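PDB 5O51: Rho guanyl nucleotide exchange factor (Rom2), putative from Aspergillus fumigatus Af293, which probably acts as a guanine-nucleotide exchange factor for Rho-type GTPases, the chain here being its CNH domain, a seven-bladed beta-propeller. Local coordinates for residues A[211-225]-A[244-257]. Residues are numbered along the deposited sequence; the frame is centred on the assembly and turned at random.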
loop_
_atom_site.group_PDB
_atom_site.type_symbol
_atom_site.label_atom_id
_atom_site.label_comp_id
_atom_site.label_asym_id
_atom_site.label_seq_id
_atom_site.Cartn_x
_atom_site.Cartn_y
_atom_site.Cartn_z
ATOM N N LEU A 211 12.095 16.732 -2.467
ATOM C CA LEU A 211 13.104 15.705 -2.730
ATOM C C LEU A 211 13.929 15.962 -3.970
ATOM O O LEU A 211 15.143 15.690 -4.019
ATOM C CB LEU A 211 12.406 14.344 -2.918
ATOM C CG LEU A 211 13.295 13.089 -2.926
ATOM C CD1 LEU A 211 13.385 12.488 -1.543
ATOM C CD2 LEU A 211 12.757 12.052 -3.887
ATOM N N LEU A 212 13.271 16.351 -5.041
ATOM C CA LEU A 212 13.998 16.612 -6.291
ATOM C C LEU A 212 14.750 17.948 -6.188
ATOM O O LEU A 212 14.288 18.854 -5.483
ATOM C CB LEU A 212 13.011 16.661 -7.450
ATOM C CG LEU A 212 12.303 15.328 -7.756
ATOM C CD1 LEU A 212 11.464 15.531 -8.981
ATOM C CD2 LEU A 212 13.315 14.200 -7.978
ATOM N N ASP A 213 15.899 18.055 -6.857
ATOM C CA ASP A 213 16.705 19.302 -6.862
ATOM C C ASP A 213 16.293 20.228 -8.027
ATOM O O ASP A 213 16.486 19.872 -9.200
ATOM C CB ASP A 213 18.169 18.942 -7.009
ATOM C CG ASP A 213 19.136 20.150 -6.798
ATOM O OD1 ASP A 213 18.913 21.290 -7.304
ATOM O OD2 ASP A 213 20.181 19.912 -6.160
ATOM N N GLN A 214 15.777 21.417 -7.704
ATOM C CA GLN A 214 15.426 22.464 -8.717
ATOM C C GLN A 214 16.448 22.772 -9.856
ATOM O O GLN A 214 16.041 23.200 -10.937
ATOM C CB GLN A 214 15.040 23.779 -8.008
ATOM C CG GLN A 214 16.165 24.389 -7.152
ATOM C CD GLN A 214 16.318 25.917 -7.258
ATOM O OE1 GLN A 214 17.404 26.420 -7.573
ATOM N NE2 GLN A 214 15.239 26.656 -6.980
ATOM N N ALA A 215 17.745 22.576 -9.624
ATOM C CA ALA A 215 18.777 22.821 -10.662
ATOM C C ALA A 215 18.944 21.702 -11.721
ATOM O O ALA A 215 19.546 21.925 -12.792
ATOM C CB ALA A 215 20.129 23.091 -10.019
ATOM N N ASP A 216 18.434 20.511 -11.430
ATOM C CA ASP A 216 18.654 19.378 -12.329
ATOM C C ASP A 216 17.639 19.513 -13.445
ATOM O O ASP A 216 16.434 19.397 -13.278
ATOM C CB ASP A 216 18.533 18.046 -11.616
ATOM C CG ASP A 216 18.910 16.870 -12.498
ATOM O OD1 ASP A 216 19.369 17.055 -13.650
ATOM O OD2 ASP A 216 18.734 15.739 -12.007
ATOM N N THR A 217 18.192 19.778 -14.599
ATOM C CA THR A 217 17.486 20.259 -15.715
ATOM C C THR A 217 16.931 19.050 -16.417
ATOM O O THR A 217 15.995 19.182 -17.181
ATOM C CB THR A 217 18.495 21.070 -16.606
ATOM O OG1 THR A 217 17.835 22.199 -17.171
ATOM C CG2 THR A 217 19.156 20.255 -17.714
ATOM N N SER A 218 17.561 17.880 -16.196
ATOM C CA SER A 218 17.095 16.616 -16.768
ATOM C C SER A 218 15.784 16.161 -16.083
ATOM O O SER A 218 15.169 15.221 -16.557
ATOM C CB SER A 218 18.200 15.522 -16.726
ATOM O OG SER A 218 18.269 14.824 -15.475
ATOM N N LEU A 219 15.394 16.831 -14.984
ATOM C CA LEU A 219 14.114 16.620 -14.282
ATOM C C LEU A 219 13.031 17.651 -14.576
ATOM O O LEU A 219 12.051 17.727 -13.870
ATOM C CB LEU A 219 14.345 16.577 -12.757
ATOM C CG LEU A 219 15.287 15.495 -12.195
ATOM C CD1 LEU A 219 15.545 15.736 -10.704
ATOM C CD2 LEU A 219 14.747 14.089 -12.428
ATOM N N ASP A 220 13.183 18.417 -15.649
ATOM C CA ASP A 220 12.189 19.418 -16.008
ATOM C C ASP A 220 10.829 18.874 -16.416
ATOM O O ASP A 220 9.829 19.547 -16.228
ATOM C CB ASP A 220 12.722 20.317 -17.148
ATOM C CG ASP A 220 13.051 21.703 -16.669
ATOM O OD1 ASP A 220 13.971 21.859 -15.809
ATOM O OD2 ASP A 220 12.343 22.623 -17.125
ATOM N N PHE A 221 10.778 17.680 -17.005
ATOM C CA PHE A 221 9.497 17.024 -17.339
ATOM C C PHE A 221 8.586 16.864 -16.128
ATOM O O PHE A 221 7.347 17.006 -16.215
ATOM C CB PHE A 221 9.713 15.699 -18.103
ATOM C CG PHE A 221 10.317 14.575 -17.281
ATOM C CD1 PHE A 221 9.507 13.764 -16.467
ATOM C CD2 PHE A 221 11.694 14.302 -17.339
ATOM C CE1 PHE A 221 10.064 12.758 -15.680
ATOM C CE2 PHE A 221 12.257 13.289 -16.555
ATOM C CZ PHE A 221 11.446 12.499 -15.732
ATOM N N VAL A 222 9.180 16.602 -14.974
ATOM C CA VAL A 222 8.380 16.504 -13.779
ATOM C C VAL A 222 7.718 17.879 -13.492
ATOM O O VAL A 222 6.505 17.956 -13.167
ATOM C CB VAL A 222 9.235 16.075 -12.576
ATOM C CG1 VAL A 222 8.374 16.015 -11.314
ATOM C CG2 VAL A 222 9.988 14.747 -12.848
ATOM N N ALA A 223 8.535 18.936 -13.574
ATOM C CA ALA A 223 8.130 20.346 -13.254
ATOM C C ALA A 223 7.133 20.955 -14.244
ATOM O O ALA A 223 6.315 21.788 -13.880
ATOM C CB ALA A 223 9.369 21.248 -13.173
ATOM N N ARG A 224 7.275 20.582 -15.510
ATOM C CA ARG A 224 6.277 20.833 -16.575
ATOM C C ARG A 224 4.815 20.597 -16.187
ATOM O O ARG A 224 3.940 21.346 -16.587
ATOM C CB ARG A 224 6.577 19.887 -17.754
ATOM C CG ARG A 224 6.601 20.526 -19.115
ATOM C CD ARG A 224 7.001 19.505 -20.154
ATOM N NE ARG A 224 8.449 19.401 -20.290
ATOM C CZ ARG A 224 9.106 18.370 -20.848
ATOM N NH1 ARG A 224 8.467 17.286 -21.324
ATOM N NH2 ARG A 224 10.436 18.426 -20.921
ATOM N N LYS A 225 4.555 19.533 -15.434
ATOM C CA LYS A 225 3.211 18.949 -15.387
ATOM C C LYS A 225 2.207 19.556 -14.421
ATOM O O LYS A 225 1.006 19.437 -14.692
ATOM C CB LYS A 225 3.292 17.446 -15.083
ATOM C CG LYS A 225 3.845 16.627 -16.223
ATOM C CD LYS A 225 2.841 15.568 -16.630
ATOM C CE LYS A 225 3.428 14.638 -17.677
ATOM N NZ LYS A 225 2.386 14.282 -18.675
ATOM N N TYR A 244 5.570 7.562 -10.166
ATOM C CA TYR A 244 4.394 8.432 -10.183
ATOM C C TYR A 244 3.379 7.903 -11.234
ATOM O O TYR A 244 3.719 7.045 -12.090
ATOM C CB TYR A 244 4.781 9.842 -10.568
ATOM C CG TYR A 244 5.966 10.576 -9.884
ATOM C CD1 TYR A 244 7.240 10.136 -10.025
ATOM C CD2 TYR A 244 5.766 11.791 -9.231
ATOM C CE1 TYR A 244 8.302 10.810 -9.466
ATOM C CE2 TYR A 244 6.821 12.487 -8.659
ATOM C CZ TYR A 244 8.104 12.005 -8.813
ATOM O OH TYR A 244 9.242 12.651 -8.301
ATOM N N SER A 245 2.131 8.394 -11.191
ATOM C CA SER A 245 1.122 7.905 -12.113
ATOM C C SER A 245 1.557 8.130 -13.561
ATOM O O SER A 245 1.162 7.378 -14.422
ATOM C CB SER A 245 -0.262 8.516 -11.873
ATOM O OG SER A 245 -0.215 9.936 -12.104
ATOM N N ASP A 246 2.395 9.125 -13.849
ATOM C CA ASP A 246 2.744 9.413 -15.235
ATOM C C ASP A 246 4.063 8.826 -15.717
ATOM O O ASP A 246 4.236 8.582 -16.918
ATOM C CB ASP A 246 2.714 10.934 -15.490
ATOM C CG ASP A 246 1.273 11.504 -15.517
ATOM O OD1 ASP A 246 0.332 10.859 -16.044
ATOM O OD2 ASP A 246 1.077 12.577 -14.946
ATOM N N PHE A 247 4.990 8.586 -14.795
ATOM C CA PHE A 247 6.316 8.215 -15.183
ATOM C C PHE A 247 7.075 7.612 -14.058
ATOM O O PHE A 247 6.713 7.791 -12.921
ATOM C CB PHE A 247 7.101 9.418 -15.754
ATOM C CG PHE A 247 6.756 10.745 -15.119
ATOM C CD1 PHE A 247 7.066 11.002 -13.798
ATOM C CD2 PHE A 247 6.183 11.767 -15.888
ATOM C CE1 PHE A 247 6.709 12.222 -13.214
ATOM C CE2 PHE A 247 5.863 12.997 -15.340
ATOM C CZ PHE A 247 6.117 13.229 -13.996
ATOM N N SER A 248 8.149 6.894 -14.409
ATOM C CA SER A 248 9.106 6.405 -13.441
ATOM C C SER A 248 10.497 6.780 -13.847
ATOM O O SER A 248 10.805 6.773 -15.035
ATOM C CB SER A 248 8.973 4.879 -13.223
ATOM O OG SER A 248 7.792 4.612 -12.496
ATOM N N PHE A 249 11.350 7.075 -12.839
ATOM C CA PHE A 249 12.766 7.260 -13.096
ATOM C C PHE A 249 13.625 7.127 -11.819
ATOM O O PHE A 249 13.123 7.069 -10.675
ATOM C CB PHE A 249 12.972 8.631 -13.730
ATOM C CG PHE A 249 12.495 9.749 -12.855
ATOM C CD1 PHE A 249 11.187 10.151 -12.888
ATOM C CD2 PHE A 249 13.358 10.311 -11.931
ATOM C CE1 PHE A 249 10.729 11.121 -12.023
ATOM C CE2 PHE A 249 12.929 11.301 -11.094
ATOM C CZ PHE A 249 11.620 11.724 -11.153
ATOM N N PHE A 250 14.942 7.111 -12.014
ATOM C CA PHE A 250 15.874 6.952 -10.859
ATOM C C PHE A 250 16.464 8.291 -10.348
ATOM O O PHE A 250 16.793 9.191 -11.161
ATOM C CB PHE A 250 17.024 6.070 -11.267
ATOM C CG PHE A 250 16.676 4.670 -11.484
ATOM C CD1 PHE A 250 16.627 3.789 -10.412
ATOM C CD2 PHE A 250 16.479 4.178 -12.779
ATOM C CE1 PHE A 250 16.285 2.474 -10.607
ATOM C CE2 PHE A 250 16.177 2.859 -12.972
ATOM C CZ PHE A 250 16.067 2.004 -11.891
ATOM N N VAL A 251 16.687 8.403 -9.040
ATOM C CA VAL A 251 17.544 9.500 -8.473
ATOM C C VAL A 251 18.633 8.944 -7.551
ATOM O O VAL A 251 18.587 7.733 -7.196
ATOM C CB VAL A 251 16.807 10.618 -7.728
ATOM C CG1 VAL A 251 15.780 11.282 -8.619
ATOM C CG2 VAL A 251 16.205 10.154 -6.428
ATOM N N ASN A 252 19.599 9.814 -7.187
ATOM C CA ASN A 252 20.726 9.423 -6.301
ATOM C C ASN A 252 20.638 9.635 -4.773
ATOM O O ASN A 252 21.428 9.007 -4.044
ATOM C CB ASN A 252 22.063 10.042 -6.777
ATOM C CG ASN A 252 22.134 11.552 -6.581
ATOM O OD1 ASN A 252 21.278 12.203 -5.935
ATOM N ND2 ASN A 252 23.146 12.136 -7.201
ATOM N N ARG A 253 19.742 10.492 -4.283
ATOM C CA ARG A 253 19.795 10.949 -2.844
ATOM C C ARG A 253 20.558 12.250 -2.835
ATOM O O ARG A 253 21.691 12.289 -3.252
ATOM C CB ARG A 253 20.324 9.908 -1.807
ATOM C CG ARG A 253 21.402 10.338 -0.822
ATOM C CD ARG A 253 22.798 10.443 -1.437
ATOM N NE ARG A 253 23.813 9.562 -0.850
ATOM C CZ ARG A 253 24.627 9.862 0.174
ATOM N NH1 ARG A 253 24.572 11.034 0.813
ATOM N NH2 ARG A 253 25.512 8.958 0.581
ATOM N N ASN A 254 19.910 13.300 -2.341
ATOM C CA ASN A 254 20.047 14.664 -2.866
ATOM C C ASN A 254 19.180 14.819 -4.107
ATOM O O ASN A 254 19.239 15.841 -4.778
ATOM C CB ASN A 254 21.493 15.069 -3.202
ATOM C CG ASN A 254 22.436 14.953 -2.010
ATOM O OD1 ASN A 254 22.159 15.491 -0.926
ATOM N ND2 ASN A 254 23.558 14.252 -2.203
ATOM N N GLY A 255 18.361 13.811 -4.406
ATOM C CA GLY A 255 17.407 13.843 -5.523
ATOM C C GLY A 255 17.927 14.395 -6.811
ATOM O O GLY A 255 17.286 15.265 -7.433
ATOM N N TRP A 256 19.111 13.921 -7.188
ATOM C CA TRP A 256 19.707 14.323 -8.452
ATOM C C TRP A 256 19.521 13.134 -9.379
ATOM O O TRP A 256 19.640 11.983 -8.926
ATOM C CB TRP A 256 21.199 14.718 -8.295
ATOM C CG TRP A 256 21.678 15.533 -9.451
ATOM C CD1 TRP A 256 22.202 15.064 -10.626
ATOM C CD2 TRP A 256 21.632 16.972 -9.572
ATOM N NE1 TRP A 256 22.497 16.117 -11.465
ATOM C CE2 TRP A 256 22.150 17.295 -10.853
ATOM C CE3 TRP A 256 21.212 18.017 -8.719
ATOM C CZ2 TRP A 256 22.239 18.615 -11.313
ATOM C CZ3 TRP A 256 21.312 19.315 -9.174
ATOM C CH2 TRP A 256 21.829 19.606 -10.462
ATOM N N ARG A 257 19.210 13.397 -10.652
ATOM C CA ARG A 257 18.877 12.311 -11.587
ATOM C C ARG A 257 20.015 11.290 -11.635
ATOM O O ARG A 257 21.178 11.650 -11.516
ATOM C CB ARG A 257 18.597 12.855 -12.978
ATOM C CG ARG A 257 18.245 11.840 -14.055
ATOM C CD ARG A 257 16.791 11.441 -13.934
ATOM N NE ARG A 257 16.307 10.609 -15.048
ATOM C CZ ARG A 257 15.796 11.055 -16.196
ATOM N NH1 ARG A 257 15.712 12.369 -16.486
ATOM N NH2 ARG A 257 15.368 10.163 -17.084
#
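Asp216 reaches across to Arg257 with OD2 and holds its own loop with OD1. OD2 takes the backbone N-H of Arg257 nearly along its C-O axis, N to OD2 2.7 Å. OD1 turns back and accepts from Ser218 N, which closes an Asx turn, and from Ser218 OG, both arriving from the same face of the carboxylate. With CG anti to the backbone N (chi1 -174°), the carboxylate lies flat over Trp256, the planes 3° apart, and Asp216 CB sits 3.6 Å above the centre of the six-membered ring. Asp213 meets the same indole at its edge, OD2 3.3 Å from Trp256 CZ3, while its OD1 accepts from Ala215 N in a second Asx turn. The backbones join where Asp213 N donates to Gly255 O at 3.2 Å; beside it, Gly255 CA makes a CH...O contact with Leu211 O. Trp256 N is taken by Asn252 OD1.

Farther along, the contact turns apolar. Phe221, on helix 220-224, directs its edge at the faces of Phe247 and, more offset, Phe249, with nearly perpendicular planes. Leu219 CD2 packs against Phe249 CE2 at 3.6 Å, and Val222 CG2 adds to the cluster. The edge of Phe221 also points at one face of the Arg257 guanidinium, whose NH1 lies 2.9 Å from Ser218 O, while NH2 is bonded to Trp262 O.

The linker from strand 208-210 to strand 230-236 thus lies over strand 247-251 of the next propeller blade: carboxylates satisfy backbone N-H groups at the loop end, and the Phe221, Phe247 and Phe249 cluster packs the helical end, bordered by the Arg257 and Lys263 cations.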